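PDB 1U9D: hypothetical protein VC0714 from Vibrio cholerae O1 biovar eltor str. N16961, which is of unknown function but belongs to the DUF1904 family, which is grouped with the MIF (tautomerase-like) proteins and probably shares their fold. Local coordinates for residues M16-R22 with M69-F75; L40-L44 with T81-I85. One frame throughout, in Å; residues are numbered along the deposited sequence.

Contact 1. Residues M16-R22 with M69-F75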
loop_
_atom_site.group_PDB
_atom_site.type_symbol
_atom_site.label_atom_id
_atom_site.label_comp_id
_atom_site.label_asym_id
_atom_site.label_seq_id
_atom_site.Cartn_x
_atom_site.Cartn_y
_atom_site.Cartn_z
HETATM N N MSE A 16 -4.834 -11.067 1.073
HETATM C CA MSE A 16 -5.913 -12.020 0.765
HETATM C C MSE A 16 -6.614 -12.600 2.027
HETATM O O MSE A 16 -6.577 -13.812 2.262
HETATM C CB MSE A 16 -5.378 -13.165 -0.072
HETATM C CG MSE A 16 -4.864 -12.735 -1.430
HETATM SE SE MSE A 16 -6.357 -12.578 -2.673
HETATM C CE MSE A 16 -6.390 -14.474 -3.299
ATOM N N PRO A 17 -7.213 -11.736 2.828
ATOM C CA PRO A 17 -7.757 -12.150 4.119
ATOM C C PRO A 17 -9.082 -12.888 3.941
ATOM O O PRO A 17 -9.944 -12.436 3.199
ATOM C CB PRO A 17 -7.982 -10.829 4.874
ATOM C CG PRO A 17 -7.723 -9.727 3.896
ATOM C CD PRO A 17 -7.459 -10.311 2.556
ATOM N N HIS A 18 -9.199 -14.024 4.602
ATOM C CA HIS A 18 -10.432 -14.766 4.736
ATOM C C HIS A 18 -10.859 -14.641 6.196
ATOM O O HIS A 18 -10.148 -15.116 7.062
ATOM C CB HIS A 18 -10.184 -16.242 4.400
ATOM C CG HIS A 18 -9.484 -16.461 3.093
ATOM N ND1 HIS A 18 -10.160 -16.683 1.912
ATOM C CD2 HIS A 18 -8.166 -16.481 2.780
ATOM C CE1 HIS A 18 -9.287 -16.822 0.927
ATOM N NE2 HIS A 18 -8.072 -16.703 1.428
ATOM N N LEU A 19 -11.983 -13.989 6.462
ATOM C CA LEU A 19 -12.466 -13.785 7.821
ATOM C C LEU A 19 -13.491 -14.842 8.127
ATOM O O LEU A 19 -14.456 -14.996 7.368
ATOM C CB LEU A 19 -13.110 -12.427 7.961
ATOM C CG LEU A 19 -12.102 -11.278 8.055
ATOM C CD1 LEU A 19 -11.577 -10.918 6.690
ATOM C CD2 LEU A 19 -12.783 -10.106 8.725
ATOM N N ARG A 20 -13.320 -15.527 9.248
ATOM C CA ARG A 20 -14.231 -16.576 9.666
ATOM C C ARG A 20 -14.849 -16.197 11.003
ATOM O O ARG A 20 -14.128 -15.937 11.944
ATOM C CB ARG A 20 -13.500 -17.888 9.785
ATOM C CG ARG A 20 -12.905 -18.328 8.512
ATOM C CD ARG A 20 -12.239 -19.680 8.586
ATOM N NE ARG A 20 -11.770 -20.029 7.258
ATOM C CZ ARG A 20 -10.981 -21.052 6.976
ATOM N NH1 ARG A 20 -10.535 -21.846 7.933
ATOM N NH2 ARG A 20 -10.624 -21.246 5.714
ATOM N N PHE A 21 -16.173 -16.140 11.057
ATOM C CA PHE A 21 -16.886 -15.671 12.214
ATOM C C PHE A 21 -17.420 -16.857 12.972
ATOM O O PHE A 21 -18.208 -17.621 12.422
ATOM C CB PHE A 21 -18.030 -14.774 11.749
ATOM C CG PHE A 21 -17.567 -13.488 11.151
ATOM C CD1 PHE A 21 -17.368 -12.378 11.949
ATOM C CD2 PHE A 21 -17.267 -13.407 9.810
ATOM C CE1 PHE A 21 -16.890 -11.170 11.406
ATOM C CE2 PHE A 21 -16.786 -12.214 9.262
ATOM C CZ PHE A 21 -16.611 -11.090 10.077
ATOM N N ARG A 22 -16.990 -17.010 14.215
ATOM C CA ARG A 22 -17.363 -18.142 15.049
ATOM C C ARG A 22 -18.053 -17.633 16.306
ATOM O O ARG A 22 -17.651 -16.608 16.857
ATOM C CB ARG A 22 -16.128 -18.884 15.532
ATOM C CG ARG A 22 -15.165 -19.311 14.492
ATOM C CD ARG A 22 -14.296 -20.482 14.961
ATOM N NE ARG A 22 -13.630 -20.947 13.787
ATOM C CZ ARG A 22 -13.780 -22.131 13.245
ATOM N NH1 ARG A 22 -14.539 -23.063 13.800
ATOM N NH2 ARG A 22 -13.128 -22.382 12.142
HETATM N N MSE A 69 -15.539 -14.990 18.178
HETATM C CA MSE A 69 -14.186 -15.013 17.657
HETATM C C MSE A 69 -14.183 -14.833 16.159
HETATM O O MSE A 69 -15.026 -15.410 15.482
HETATM C CB MSE A 69 -13.498 -16.319 17.943
HETATM C CG MSE A 69 -12.069 -16.352 17.387
HETATM SE SE MSE A 69 -11.330 -18.094 17.585
HETATM C CE MSE A 69 -10.456 -17.809 19.347
ATOM N N VAL A 70 -13.214 -14.063 15.673
ATOM C CA VAL A 70 -13.004 -13.896 14.252
ATOM C C VAL A 70 -11.598 -14.411 13.986
ATOM O O VAL A 70 -10.642 -13.944 14.612
ATOM C CB VAL A 70 -13.089 -12.435 13.829
ATOM C CG1 VAL A 70 -12.854 -12.303 12.315
ATOM C CG2 VAL A 70 -14.424 -11.840 14.247
ATOM N N GLU A 71 -11.489 -15.393 13.105
ATOM C CA GLU A 71 -10.218 -15.918 12.668
ATOM C C GLU A 71 -9.934 -15.238 11.348
ATOM O O GLU A 71 -10.840 -15.121 10.521
ATOM C CB GLU A 71 -10.294 -17.406 12.419
ATOM C CG GLU A 71 -10.311 -18.291 13.645
ATOM C CD GLU A 71 -10.439 -19.753 13.259
ATOM O OE1 GLU A 71 -11.195 -20.053 12.310
ATOM O OE2 GLU A 71 -9.768 -20.593 13.879
ATOM N N VAL A 72 -8.704 -14.785 11.158
ATOM C CA VAL A 72 -8.309 -14.122 9.904
ATOM C C VAL A 72 -7.214 -14.987 9.336
ATOM O O VAL A 72 -6.146 -15.122 9.929
ATOM C CB VAL A 72 -7.817 -12.718 10.126
ATOM C CG1 VAL A 72 -7.359 -12.075 8.827
ATOM C CG2 VAL A 72 -8.895 -11.863 10.783
ATOM N N LEU A 73 -7.489 -15.649 8.224
ATOM C CA LEU A 73 -6.477 -16.438 7.565
ATOM C C LEU A 73 -5.929 -15.563 6.460
ATOM O O LEU A 73 -6.689 -15.062 5.638
ATOM C CB LEU A 73 -7.040 -17.718 7.000
ATOM C CG LEU A 73 -7.382 -18.710 8.103
ATOM C CD1 LEU A 73 -8.805 -18.517 8.541
ATOM C CD2 LEU A 73 -7.117 -20.154 7.627
ATOM N N TRP A 74 -4.630 -15.308 6.478
ATOM C CA TRP A 74 -4.082 -14.359 5.505
ATOM C C TRP A 74 -2.609 -14.560 5.243
ATOM O O TRP A 74 -2.003 -15.363 5.888
ATOM C CB TRP A 74 -4.363 -12.935 5.981
ATOM C CG TRP A 74 -3.550 -12.469 7.170
ATOM C CD1 TRP A 74 -2.843 -13.232 8.065
ATOM C CD2 TRP A 74 -3.390 -11.118 7.591
ATOM N NE1 TRP A 74 -2.235 -12.425 8.999
ATOM C CE2 TRP A 74 -2.552 -11.122 8.724
ATOM C CE3 TRP A 74 -3.866 -9.892 7.112
ATOM C CZ2 TRP A 74 -2.185 -9.958 9.379
ATOM C CZ3 TRP A 74 -3.498 -8.738 7.758
ATOM C CH2 TRP A 74 -2.672 -8.781 8.886
ATOM N N PHE A 75 -2.024 -13.817 4.308
ATOM C CA PHE A 75 -0.574 -13.927 4.066
ATOM C C PHE A 75 0.293 -13.159 5.035
ATOM O O PHE A 75 1.532 -13.309 5.034
ATOM C CB PHE A 75 -0.222 -13.451 2.652
ATOM C CG PHE A 75 -0.782 -14.306 1.564
ATOM C CD1 PHE A 75 -0.743 -15.667 1.656
ATOM C CD2 PHE A 75 -1.308 -13.728 0.406
ATOM C CE1 PHE A 75 -1.239 -16.468 0.632
ATOM C CE2 PHE A 75 -1.793 -14.520 -0.628
ATOM C CZ PHE A 75 -1.780 -15.880 -0.508
#
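Leu73 and Arg20 meet diagonally on the polar side of two antiparallel strands; the residue directly opposite Arg20 is Glu71. The CD1 methyl of Leu73 lies over one face of the Arg20 guanidinium, 3.4 Å above its plane and displaced toward the rim, and it is 3.6 Å from Arg20 NE. The other methyl, CD2, reaches Arg20 NH1 at 3.8 Å. The extended chain of Arg20, from CG to NE, rises from the sheet and leans back along its strand, bringing the guanidinium against Leu73; NE also makes a long, weak ion pair with Glu54.

Further along the same face, Glu71 OE1 is gripped by two nitrogens of Arg22: NE at 3.0 Å, a weak bond, and NH2 at 3.0 Å from that same OE1. The NH2 approaches on the syn side but 33° out of the carboxylate plane, and the two flat groups are turned 78° apart: both nitrogens converge on one oxygen, not a coplanar pairing with both. Arg22 NE holds OE1 near the guanidinium plane, at its edge.

Underneath, three hydrogen-bonded pairs join the backbones, His18 with Leu73, Arg20 with Glu71 and Arg22 with Met69; Arg20 N to Glu71 O measures 2.8 Å. On the reverse face Phe21 CD1 meets Val70 CG2 at 3.8 Å, and Leu19 packs on Val70 and Val72. Helices 26-44 and 79-97 cover this apolar side. The strands, 160° apart in direction, form the central antiparallel pair of a mixed four-stranded sheet in an alpha/beta fold, consistent with the MIF-like family.

Contact 2. Residues L40-L44 with T81-I85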
loop_
_atom_site.group_PDB
_atom_site.type_symbol
_atom_site.label_atom_id
_atom_site.label_comp_id
_atom_site.label_asym_id
_atom_site.label_seq_id
_atom_site.Cartn_x
_atom_site.Cartn_y
_atom_site.Cartn_z
ATOM N N LEU A 40 -12.209 -2.172 5.988
ATOM C CA LEU A 40 -10.952 -2.905 5.750
ATOM C C LEU A 40 -10.345 -2.643 4.379
ATOM O O LEU A 40 -9.131 -2.527 4.248
ATOM C CB LEU A 40 -11.146 -4.402 5.955
ATOM C CG LEU A 40 -11.515 -4.798 7.382
ATOM C CD1 LEU A 40 -11.780 -6.301 7.467
ATOM C CD2 LEU A 40 -10.419 -4.401 8.357
ATOM N N SER A 41 -11.168 -2.534 3.349
ATOM C CA SER A 41 -10.611 -2.342 2.013
ATOM C C SER A 41 -9.963 -0.954 1.907
ATOM O O SER A 41 -8.917 -0.812 1.279
ATOM C CB SER A 41 -11.644 -2.598 0.916
ATOM O OG SER A 41 -12.752 -1.757 1.045
ATOM N N SER A 42 -10.572 0.041 2.556
ATOM C CA SER A 42 -9.999 1.383 2.673
ATOM C C SER A 42 -8.710 1.382 3.477
ATOM O O SER A 42 -7.681 1.922 3.050
ATOM C CB SER A 42 -10.972 2.319 3.389
ATOM O OG SER A 42 -12.147 2.504 2.640
ATOM N N LEU A 43 -8.780 0.785 4.657
ATOM C CA LEU A 43 -7.639 0.736 5.550
ATOM C C LEU A 43 -6.416 0.091 4.912
ATOM O O LEU A 43 -5.323 0.592 5.068
ATOM C CB LEU A 43 -7.992 -0.019 6.810
ATOM C CG LEU A 43 -6.852 -0.080 7.811
ATOM C CD1 LEU A 43 -6.674 1.294 8.468
ATOM C CD2 LEU A 43 -7.096 -1.170 8.817
ATOM N N LEU A 44 -6.614 -1.012 4.201
ATOM C CA LEU A 44 -5.522 -1.818 3.669
ATOM C C LEU A 44 -5.205 -1.519 2.214
ATOM O O LEU A 44 -4.258 -2.088 1.663
ATOM C CB LEU A 44 -5.844 -3.293 3.836
ATOM C CG LEU A 44 -6.201 -3.617 5.282
ATOM C CD1 LEU A 44 -6.599 -5.050 5.409
ATOM C CD2 LEU A 44 -5.055 -3.266 6.273
ATOM N N THR A 81 0.145 -3.079 11.378
ATOM C CA THR A 81 -1.052 -3.165 10.545
ATOM C C THR A 81 -2.048 -4.178 11.092
ATOM O O THR A 81 -3.254 -3.920 11.161
ATOM C CB THR A 81 -0.638 -3.494 9.133
ATOM O OG1 THR A 81 0.250 -2.461 8.679
ATOM C CG2 THR A 81 -1.817 -3.439 8.154
ATOM N N GLN A 82 -1.525 -5.330 11.477
ATOM C CA GLN A 82 -2.311 -6.384 12.098
ATOM C C GLN A 82 -3.047 -5.831 13.315
ATOM O O GLN A 82 -4.221 -6.060 13.507
ATOM C CB GLN A 82 -1.368 -7.546 12.470
ATOM C CG GLN A 82 -2.021 -8.726 13.165
ATOM C CD GLN A 82 -1.012 -9.813 13.487
ATOM O OE1 GLN A 82 -0.627 -10.594 12.605
ATOM N NE2 GLN A 82 -0.558 -9.854 14.735
ATOM N N ASP A 83 -2.350 -5.064 14.137
ATOM C CA ASP A 83 -2.978 -4.452 15.299
ATOM C C ASP A 83 -4.143 -3.531 14.935
ATOM O O ASP A 83 -5.146 -3.497 15.641
ATOM C CB ASP A 83 -1.984 -3.587 16.089
ATOM C CG ASP A 83 -0.839 -4.359 16.709
ATOM O OD1 ASP A 83 -0.827 -5.613 16.825
ATOM O OD2 ASP A 83 0.162 -3.728 17.141
ATOM N N GLN A 84 -3.990 -2.743 13.868
ATOM C CA GLN A 84 -5.058 -1.847 13.417
ATOM C C GLN A 84 -6.277 -2.600 12.922
ATOM O O GLN A 84 -7.422 -2.210 13.171
ATOM C CB GLN A 84 -4.534 -0.918 12.319
ATOM C CG GLN A 84 -3.867 0.334 12.871
ATOM C CD GLN A 84 -4.827 1.497 12.877
ATOM O OE1 GLN A 84 -5.110 2.090 11.818
ATOM N NE2 GLN A 84 -5.384 1.795 14.046
ATOM N N ILE A 85 -6.033 -3.705 12.224
ATOM C CA ILE A 85 -7.125 -4.518 11.720
ATOM C C ILE A 85 -7.916 -5.099 12.848
ATOM O O ILE A 85 -9.140 -5.130 12.796
ATOM C CB ILE A 85 -6.622 -5.640 10.801
ATOM C CG1 ILE A 85 -5.992 -5.069 9.550
ATOM C CG2 ILE A 85 -7.786 -6.570 10.427
ATOM C CD1 ILE A 85 -5.102 -6.050 8.843
#
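Leu44 N donates to Leu40 O at 2.9 Å, a helical turn bond that sets these two leucines one turn apart, both in contact with Ile85 of the other helix. The matching bond there, Ile85 N to Thr81 O at 3.0 Å, places Thr81 and Ile85 one turn apart on the same side of their helix. Since the helix directions differ by 159°, the pairing is reversed: Leu40 lies against Ile85, and Leu44 against Thr81 as well as Ile85.

Ile85 has the largest buried area of the contact, and its branches divide the work. CG2 meets Leu40 CD2 at 4.0 Å, while CD1 reaches Leu44 CD2 at 3.8 Å; both leucines cross the isoleucine at about a right angle. Its chi1 of -65° puts CG1 beside the backbone N and CG2 anti to it, which splits the two branches between successive turns of the opposing helix. CG1 is also 4.1 Å from Leu43 CD2. Leu44 CD2 is a shared methyl, touching Thr81 CG2 at 3.7 Å in addition to Ile85.

Toward the exposed side, Leu43 projects at the other helix with CG anti to its backbone N (chi1 -179°). Its CD1 lies 3.8 Å from Gln84 OE1, a van der Waals contact at the margin. All cross-helix contacts are of this kind, and with 11.3 Å between the axes they are made mainly by the ends of the leucine and isoleucine branches and by the methyl of Thr81. Such antiparallel packing of two helices, each following a sheet strand, is characteristic of the paired beta-alpha-beta units of a two-layer alpha/beta sandwich.

Contact 1 builds the middle of the sheet and contact 2 joins the two helices lying on its apolar face; their centres are 13 Å apart. The layers meet directly: Trp74 CZ3 makes a close packing contact with Ile85 CD1 at 3.3 Å, and Leu19 CD2 is 4.1 Å from Leu40 CD1. Strand 18-22 runs on to helix 26-44 and strand 69-74 to helix 79-97, so each contact pairs corresponding pieces of two strand-helix units, a layout that suggests the internal pseudo-twofold of MIF-like folds. No active site is established. A bound phosphate, probably from the crystallisation liquor, lies about 4 Å from the side chain of Thr81 of contact 2.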